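PDB 3RZA: tripeptidase from Staphylococcus aureus subsp. aureus, which probably hydrolyses tripeptides as a metal-dependent exopeptidase of the M20 family, with zinc bound in the catalytic-domain site. Local coordinates for residues 61-66 / 73-78; 94-99 / 155-160. All blocks are in the same frame, centred on the assembly; numbering follows the deposited sequence.

Contact 1 (61-66 / 73-78); sequences VKEDEA and GANNLV
The antiparallel pairing of strand 60-63 with strand 77-81, at one margin of the large mixed sheet, is closed at its loop end by a knot of Asp and Asn side chains. Lys62 and Val78 form a hydrogen-bonded pair: Lys62 N gives to Val78 O at 2.9 Å and Val78 N returns a bond to Lys62 O at 2.8 Å, both nearly straight. Glu63 and Leu77 follow as a non-hydrogen-bonded pair; their side chains run alongside each other, with Glu63 CG 3.7 Å from Leu77 CD2. The same methyl group meets Val61 CG1. Beyond this pair one weak backbone bond, Asp64 N to Asn76 O, remains, and side chains take over. Asp64 has its carboxylate placed between its own backbone N and carbonyl carbon (chi1 66°), which brings OD1 within bonding distance of two backbone N-H groups. It accepts from Ala66 N at 3.1 Å, an Asx turn, and from Asn76 N at 3.0 Å, the two donors arriving from opposite faces of the carboxylate plane. Asp64 OD2 offers its syn lone pair to Asn76 ND2 at 2.7 Å, so three N-H groups hold this buried carboxylate against rotation. Asn75 lies across Glu63 at about a right angle; its ND2 reaches Glu63 OE1 at 2.9 Å from above the carboxylate plane, while its OD1 takes the N-H of Ala67, a residue of a calcium site. Glu63 is also held by helix 46-56, through a salt bridge from OE2 to Lys51 and a hydrogen bond from Gln47 to OE1. Val61 and Leu77 pack against that helix, whereas on the inner side Leu77 pairs through its backbone with Ile158 of strand 154-159.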
ATOM      1  N   VAL A  61      11.785 -20.038 -42.247  1.00 23.16           N
ATOM      2  CA  VAL A  61      11.218 -19.452 -41.023  1.00 23.53           C
ATOM      3  C   VAL A  61       9.739 -19.784 -40.911  1.00 24.10           C
ATOM      4  O   VAL A  61       8.993 -19.524 -41.831  1.00 25.10           O
ATOM      5  CB  VAL A  61      11.429 -17.931 -40.995  1.00 21.88           C
ATOM      6  CG1 VAL A  61      10.722 -17.313 -39.790  1.00 19.42           C
ATOM      7  CG2 VAL A  61      12.918 -17.633 -40.943  1.00 20.71           C
ATOM      8  N   LYS A  62       9.346 -20.390 -39.786  1.00 25.14           N
ATOM      9  CA  LYS A  62       7.946 -20.642 -39.460  1.00 26.61           C
ATOM     10  C   LYS A  62       7.585 -19.862 -38.211  1.00 24.76           C
ATOM     11  O   LYS A  62       8.450 -19.611 -37.355  1.00 24.56           O
ATOM     12  CB  LYS A  62       7.669 -22.149 -39.258  1.00 27.49           C
ATOM     13  CG  LYS A  62       8.025 -23.020 -40.498  1.00 32.39           C
ATOM     14  CD  LYS A  62       6.904 -23.958 -40.920  1.00 39.43           C
ATOM     15  CE  LYS A  62       7.345 -24.912 -42.057  1.00 43.94           C
ATOM     16  NZ  LYS A  62       7.542 -24.231 -43.372  1.00 42.39           N
ATOM     17  N   GLU A  63       6.302 -19.474 -38.138  1.00 25.59           N
ATOM     18  CA  GLU A  63       5.719 -18.737 -37.022  1.00 26.81           C
ATOM     19  C   GLU A  63       4.679 -19.632 -36.378  1.00 25.99           C
ATOM     20  O   GLU A  63       3.975 -20.337 -37.075  1.00 25.95           O
ATOM     21  CB  GLU A  63       4.998 -17.476 -37.506  1.00 25.55           C
ATOM     22  CG  GLU A  63       5.867 -16.466 -38.205  1.00 27.16           C
ATOM     23  CD  GLU A  63       5.172 -15.129 -38.413  1.00 29.49           C
ATOM     24  OE1 GLU A  63       4.576 -14.579 -37.455  1.00 28.45           O
ATOM     25  OE2 GLU A  63       5.214 -14.623 -39.546  1.00 35.25           O
ATOM     26  N   ASP A  64       4.547 -19.547 -35.060  1.00 24.82           N
ATOM     27  CA  ASP A  64       3.439 -20.208 -34.344  1.00 26.76           C
ATOM     28  C   ASP A  64       2.257 -19.202 -34.221  1.00 25.53           C
ATOM     29  O   ASP A  64       2.148 -18.287 -35.054  1.00 24.71           O
ATOM     30  CB  ASP A  64       3.950 -20.795 -33.002  1.00 26.77           C
ATOM     31  CG  ASP A  64       4.405 -19.744 -32.008  1.00 25.13           C
ATOM     32  OD1 ASP A  64       4.164 -18.532 -32.184  1.00 26.06           O
ATOM     33  OD2 ASP A  64       5.043 -20.148 -31.043  1.00 29.15           O
ATOM     34  N   GLU A  65       1.408 -19.353 -33.203  1.00 25.64           N
ATOM     35  CA  GLU A  65       0.260 -18.464 -32.992  1.00 27.87           C
ATOM     36  C   GLU A  65       0.262 -17.827 -31.593  1.00 26.89           C
ATOM     37  O   GLU A  65      -0.804 -17.601 -30.997  1.00 27.00           O
ATOM     38  CB  GLU A  65      -1.041 -19.239 -33.243  1.00 30.50           C
ATOM     39  CG  GLU A  65      -1.125 -19.882 -34.635  1.00 35.80           C
ATOM     40  CD  GLU A  65      -2.511 -20.485 -34.953  1.00 42.29           C
ATOM     41  OE1 GLU A  65      -3.463 -20.283 -34.171  1.00 45.61           O
ATOM     42  OE2 GLU A  65      -2.642 -21.165 -36.003  1.00 50.83           O
ATOM     43  N   ALA A  66       1.456 -17.484 -31.106  1.00 25.73           N
ATOM     44  CA  ALA A  66       1.622 -16.812 -29.805  1.00 23.78           C
ATOM     45  C   ALA A  66       0.957 -15.428 -29.745  1.00 22.89           C
ATOM     46  O   ALA A  66       0.489 -15.037 -28.697  1.00 24.68           O
ATOM     47  CB  ALA A  66       3.094 -16.692 -29.464  1.00 20.66           C
ATOM     48  N   GLY A  73       2.526  -9.441 -28.384  1.00 20.78           N
ATOM     49  CA  GLY A  73       2.280  -8.618 -29.580  1.00 22.59           C
ATOM     50  C   GLY A  73       2.733  -9.238 -30.896  1.00 21.53           C
ATOM     51  O   GLY A  73       2.598  -8.598 -31.926  1.00 22.56           O
ATOM     52  N   ALA A  74       3.294 -10.458 -30.858  1.00 18.10           N
ATOM     53  CA  ALA A  74       3.738 -11.145 -32.068  1.00 19.36           C
ATOM     54  C   ALA A  74       3.932 -12.632 -31.812  1.00 20.11           C
ATOM     55  O   ALA A  74       3.987 -13.084 -30.660  1.00 19.52           O
ATOM     56  CB  ALA A  74       5.049 -10.503 -32.636  1.00 14.70           C
ATOM     57  N   ASN A  75       4.012 -13.385 -32.906  1.00 20.10           N
ATOM     58  CA  ASN A  75       4.291 -14.822 -32.857  1.00 21.37           C
ATOM     59  C   ASN A  75       5.757 -15.057 -32.587  1.00 19.42           C
ATOM     60  O   ASN A  75       6.603 -14.242 -32.972  1.00 18.83           O
ATOM     61  CB  ASN A  75       3.916 -15.501 -34.191  1.00 20.72           C
ATOM     62  CG  ASN A  75       2.470 -15.293 -34.569  1.00 22.56           C
ATOM     63  OD1 ASN A  75       1.581 -15.389 -33.726  1.00 18.94           O
ATOM     64  ND2 ASN A  75       2.222 -15.024 -35.850  1.00 15.90           N
ATOM     65  N   ASN A  76       6.068 -16.208 -31.994  1.00 21.27           N
ATOM     66  CA  ASN A  76       7.456 -16.689 -31.934  1.00 18.83           C
ATOM     67  C   ASN A  76       7.898 -17.077 -33.344  1.00 18.28           C
ATOM     68  O   ASN A  76       7.060 -17.399 -34.171  1.00 21.13           O
ATOM     69  CB  ASN A  76       7.610 -17.912 -31.029  1.00 19.56           C
ATOM     70  CG  ASN A  76       7.083 -17.692 -29.625  1.00 16.20           C
ATOM     71  OD1 ASN A  76       7.567 -16.838 -28.893  1.00 14.94           O
ATOM     72  ND2 ASN A  76       6.113 -18.501 -29.230  1.00 13.37           N
ATOM     73  N   LEU A  77       9.206 -17.024 -33.602  1.00 15.50           N
ATOM     74  CA  LEU A  77       9.802 -17.453 -34.885  1.00 16.39           C
ATOM     75  C   LEU A  77      10.650 -18.693 -34.623  1.00 17.13           C
ATOM     76  O   LEU A  77      11.421 -18.703 -33.669  1.00 20.83           O
ATOM     77  CB  LEU A  77      10.692 -16.353 -35.448  1.00 14.59           C
ATOM     78  CG  LEU A  77      10.058 -14.995 -35.725  1.00 16.85           C
ATOM     79  CD1 LEU A  77      11.101 -13.939 -36.041  1.00 17.62           C
ATOM     80  CD2 LEU A  77       9.049 -15.118 -36.862  1.00 15.92           C
ATOM     81  N   VAL A  78      10.456 -19.744 -35.419  1.00 17.22           N
ATOM     82  CA  VAL A  78      11.322 -20.923 -35.431  1.00 18.50           C
ATOM     83  C   VAL A  78      11.971 -20.991 -36.832  1.00 19.34           C
ATOM     84  O   VAL A  78      11.278 -21.218 -37.816  1.00 19.48           O
ATOM     85  CB  VAL A  78      10.519 -22.219 -35.126  1.00 20.57           C
ATOM     86  CG1 VAL A  78      11.434 -23.464 -35.169  1.00 20.80           C
ATOM     87  CG2 VAL A  78       9.807 -22.108 -33.758  1.00 15.76           C
TER

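Contact 2 (94-99 / 155-160). With ZN (zinc ion), chain C.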
ATOM      1  N   TYR A  94      19.492 -26.634 -31.357  1.00 18.36           N
ATOM      2  CA  TYR A  94      18.729 -25.393 -31.376  1.00 17.00           C
ATOM      3  C   TYR A  94      19.410 -24.335 -30.533  1.00 17.43           C
ATOM      4  O   TYR A  94      20.154 -24.647 -29.622  1.00 17.02           O
ATOM      5  CB  TYR A  94      17.248 -25.586 -30.953  1.00 17.86           C
ATOM      6  CG  TYR A  94      16.991 -25.373 -29.483  1.00 20.48           C
ATOM      7  CD1 TYR A  94      17.252 -26.386 -28.568  1.00 18.30           C
ATOM      8  CD2 TYR A  94      16.512 -24.145 -28.996  1.00 20.30           C
ATOM      9  CE1 TYR A  94      17.064 -26.199 -27.219  1.00 19.05           C
ATOM     10  CE2 TYR A  94      16.326 -23.949 -27.636  1.00 21.40           C
ATOM     11  CZ  TYR A  94      16.598 -24.991 -26.747  1.00 18.31           C
ATOM     12  OH  TYR A  94      16.397 -24.805 -25.391  1.00 23.17           O
ATOM     13  N   LEU A  95      19.147 -23.076 -30.879  1.00 18.21           N
ATOM     14  CA  LEU A  95      19.612 -21.918 -30.128  1.00 17.99           C
ATOM     15  C   LEU A  95      18.408 -21.021 -29.945  1.00 16.92           C
ATOM     16  O   LEU A  95      17.613 -20.901 -30.872  1.00 20.33           O
ATOM     17  CB  LEU A  95      20.692 -21.186 -30.912  1.00 17.98           C
ATOM     18  CG  LEU A  95      21.952 -21.971 -31.269  1.00 18.28           C
ATOM     19  CD1 LEU A  95      22.754 -21.188 -32.328  1.00 17.21           C
ATOM     20  CD2 LEU A  95      22.788 -22.244 -30.006  1.00 15.82           C
ATOM     21  N   THR A  96      18.274 -20.393 -28.775  1.00 15.24           N
ATOM     22  CA  THR A  96      17.156 -19.482 -28.493  1.00 17.89           C
ATOM     23  C   THR A  96      17.582 -18.183 -27.810  1.00 18.70           C
ATOM     24  O   THR A  96      18.472 -18.182 -26.965  1.00 21.66           O
ATOM     25  CB  THR A  96      16.003 -20.161 -27.680  1.00 18.85           C
ATOM     26  OG1 THR A  96      14.887 -19.271 -27.589  1.00 23.35           O
ATOM     27  CG2 THR A  96      16.429 -20.533 -26.288  1.00 22.43           C
ATOM     28  N   SER A  97      17.014 -17.076 -28.298  1.00 17.69           N
ATOM     29  CA  SER A  97      17.042 -15.796 -27.630  1.00 19.68           C
ATOM     30  C   SER A  97      15.653 -15.214 -27.685  1.00 17.18           C
ATOM     31  O   SER A  97      14.811 -15.729 -28.390  1.00 20.54           O
ATOM     32  CB  SER A  97      18.053 -14.866 -28.307  1.00 20.94           C
ATOM     33  OG  SER A  97      19.349 -15.079 -27.767  1.00 24.78           O
ATOM     34  N   HIS A  98      15.402 -14.194 -26.880  1.00 16.21           N
ATOM     35  CA  HIS A  98      14.094 -13.521 -26.860  1.00 15.83           C
ATOM     36  C   HIS A  98      14.203 -12.098 -27.429  1.00 16.04           C
ATOM     37  O   HIS A  98      15.192 -11.399 -27.184  1.00 17.17           O
ATOM     38  CB  HIS A  98      13.467 -13.527 -25.459  1.00 15.46           C
ATOM     39  CG  HIS A  98      14.221 -12.761 -24.429  1.00 19.29           C
ATOM     40  ND1 HIS A  98      13.944 -11.447 -24.127  1.00 21.26           N
ATOM     41  CD2 HIS A  98      15.141 -13.170 -23.525  1.00 18.16           C
ATOM     42  CE1 HIS A  98      14.708 -11.062 -23.120  1.00 19.77           C
ATOM     43  NE2 HIS A  98      15.435 -12.093 -22.730  1.00 21.02           N
HETATM   44  N   MSE A  99      13.193 -11.702 -28.205  1.00 15.89           N
HETATM   45  CA  MSE A  99      13.203 -10.424 -28.930  1.00 15.54           C
HETATM   46  C   MSE A  99      12.672  -9.240 -28.107  1.00 17.92           C
HETATM   47  O   MSE A  99      12.844  -8.078 -28.521  1.00 18.05           O
HETATM   48  CB  MSE A  99      12.444 -10.566 -30.246  1.00 15.65           C
HETATM   49  CG  MSE A  99      10.951 -10.564 -30.143  1.00 13.67           C
HETATM   50 SE   MSE A  99      10.162 -10.948 -31.820  0.75 12.15          SE
HETATM   51  CE  MSE A  99      10.452 -12.881 -31.828  1.00  9.84           C
ATOM     52  N   GLN A 155      18.311 -24.991 -35.435  1.00 19.48           N
ATOM     53  CA  GLN A 155      17.110 -24.144 -35.312  1.00 20.85           C
ATOM     54  C   GLN A 155      17.390 -22.911 -34.448  1.00 19.85           C
ATOM     55  O   GLN A 155      18.085 -23.011 -33.432  1.00 20.96           O
ATOM     56  CB  GLN A 155      15.928 -24.935 -34.767  1.00 17.77           C
ATOM     57  CG  GLN A 155      15.421 -25.947 -35.755  1.00 20.52           C
ATOM     58  CD  GLN A 155      14.121 -26.592 -35.345  1.00 19.68           C
ATOM     59  OE1 GLN A 155      13.974 -27.030 -34.215  1.00 25.73           O
ATOM     60  NE2 GLN A 155      13.190 -26.701 -36.279  1.00 20.54           N
ATOM     61  N   PHE A 156      16.883 -21.755 -34.892  1.00 17.27           N
ATOM     62  CA  PHE A 156      16.994 -20.499 -34.173  1.00 19.35           C
ATOM     63  C   PHE A 156      15.592 -20.135 -33.734  1.00 18.51           C
ATOM     64  O   PHE A 156      14.722 -19.882 -34.582  1.00 19.21           O
ATOM     65  CB  PHE A 156      17.583 -19.427 -35.073  1.00 18.75           C
ATOM     66  CG  PHE A 156      19.011 -19.692 -35.442  1.00 21.01           C
ATOM     67  CD1 PHE A 156      19.324 -20.588 -36.450  1.00 19.47           C
ATOM     68  CD2 PHE A 156      20.052 -19.060 -34.763  1.00 19.33           C
ATOM     69  CE1 PHE A 156      20.646 -20.858 -36.772  1.00 20.82           C
ATOM     70  CE2 PHE A 156      21.384 -19.307 -35.098  1.00 20.72           C
ATOM     71  CZ  PHE A 156      21.684 -20.203 -36.091  1.00 19.17           C
ATOM     72  N   VAL A 157      15.365 -20.185 -32.419  1.00 17.59           N
ATOM     73  CA  VAL A 157      14.042 -20.027 -31.822  1.00 19.59           C
ATOM     74  C   VAL A 157      13.988 -18.646 -31.169  1.00 19.69           C
ATOM     75  O   VAL A 157      14.672 -18.402 -30.170  1.00 18.21           O
ATOM     76  CB  VAL A 157      13.754 -21.148 -30.768  1.00 21.42           C
ATOM     77  CG1 VAL A 157      12.399 -20.964 -30.149  1.00 19.14           C
ATOM     78  CG2 VAL A 157      13.856 -22.529 -31.414  1.00 21.57           C
ATOM     79  N   ILE A 158      13.191 -17.737 -31.742  1.00 19.75           N
ATOM     80  CA  ILE A 158      13.137 -16.338 -31.281  1.00 17.91           C
ATOM     81  C   ILE A 158      11.789 -16.117 -30.601  1.00 18.97           C
ATOM     82  O   ILE A 158      10.732 -16.161 -31.261  1.00 17.82           O
ATOM     83  CB  ILE A 158      13.334 -15.305 -32.430  1.00 16.60           C
ATOM     84  CG1 ILE A 158      14.380 -15.771 -33.457  1.00 19.32           C
ATOM     85  CG2 ILE A 158      13.706 -13.951 -31.860  1.00 15.69           C
ATOM     86  CD1 ILE A 158      15.724 -16.163 -32.886  1.00 21.58           C
ATOM     87  N   THR A 159      11.820 -15.915 -29.279  1.00 18.13           N
ATOM     88  CA  THR A 159      10.602 -15.854 -28.491  1.00 18.47           C
ATOM     89  C   THR A 159      10.174 -14.433 -28.204  1.00 16.78           C
ATOM     90  O   THR A 159      10.978 -13.492 -28.255  1.00 15.90           O
ATOM     91  CB  THR A 159      10.745 -16.557 -27.137  1.00 17.94           C
ATOM     92  OG1 THR A 159      11.727 -15.876 -26.365  1.00 18.20           O
ATOM     93  CG2 THR A 159      11.143 -17.955 -27.328  1.00 20.53           C
ATOM     94  N   VAL A 160       8.917 -14.327 -27.838  1.00 15.79           N
ATOM     95  CA  VAL A 160       8.280 -13.070 -27.425  1.00 15.10           C
ATOM     96  C   VAL A 160       7.918 -13.248 -25.958  1.00 18.18           C
ATOM     97  O   VAL A 160       7.947 -14.375 -25.436  1.00 16.32           O
ATOM     98  CB  VAL A 160       7.040 -12.775 -28.240  1.00 16.45           C
ATOM     99  CG1 VAL A 160       7.435 -12.296 -29.670  1.00 13.43           C
ATOM    100  CG2 VAL A 160       6.108 -14.005 -28.294  1.00 12.87           C
TER
HETATM  101 ZN    ZN C 401      16.861 -12.229 -21.146  1.00 26.60          ZN
HETATM  102  O   HOH W   1      16.248 -12.297 -19.153  1.00 33.92           O
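His98 stands at the end of strand 93-98, beside Thr159 of the parallel strand 154-159, and its side chain leads from the sheet to zinc. Its CB lies 3.1 Å from Thr159 OG1, a hydroxyl that is hydrogen-bonded to Asp344. With CG set between the backbone N and the carbonyl carbon (chi1 64°), the imidazole turns away from the neighbouring strand; CD2 and CE1, on either side of NE2, are equally far from the zinc ion, and NE2 binds it at 2.1 Å. A water at 2.1 Å, Asp129 and Asp186 are the other zinc ligands.

Below this site the backbones zip together in parallel register, ending with Met99 N on Thr159 O at 2.8 Å. Val157 O takes two donors from opposite faces of its carbonyl plane: Ser97 N, and Thr96 OG1 at 2.7 Å. On the face carrying Leu95 and Phe156, Leu95 CD1 lies 3.6 Å from Phe156 CE2, the two side chains running side by side. Past the strand end, selenomethionine Met99 is bent about its CG–SE bond (chi3 78°), bringing CE tightly against Ile158 CG2 (3.4 Å), while SE rests on Val160 CG1. Helix 128-147, which lies between these strands in the chain, covers Ser97, Phe156 and Ile158, giving a beta-alpha-beta crossover. A zinc ligand at the C-terminal end of a parallel strand is characteristic of the M20 catalytic domain.

How the contacts relate
Both contacts belong to one mixed sheet and share an interface: strand 77-81 of contact 1 runs antiparallel to strand 154-159 of contact 2. Contact 2 is wholly buried and nearer the centre of the chain, while contact 1 is partly buried, with Lys62 and Glu65 exposed. Their chemistry follows their places: a continuous parallel ladder, flanked by both apolar and hydrogen-bonding side chains, carries a zinc ligand in 94-99/155-160, whereas 61-66/73-78 has a short ladder and relies on carboxylate and amide groups. Helix 46-56 packs on both, and Asn76 OD1 probably accepts from Val160 N, tying the two strand ends together.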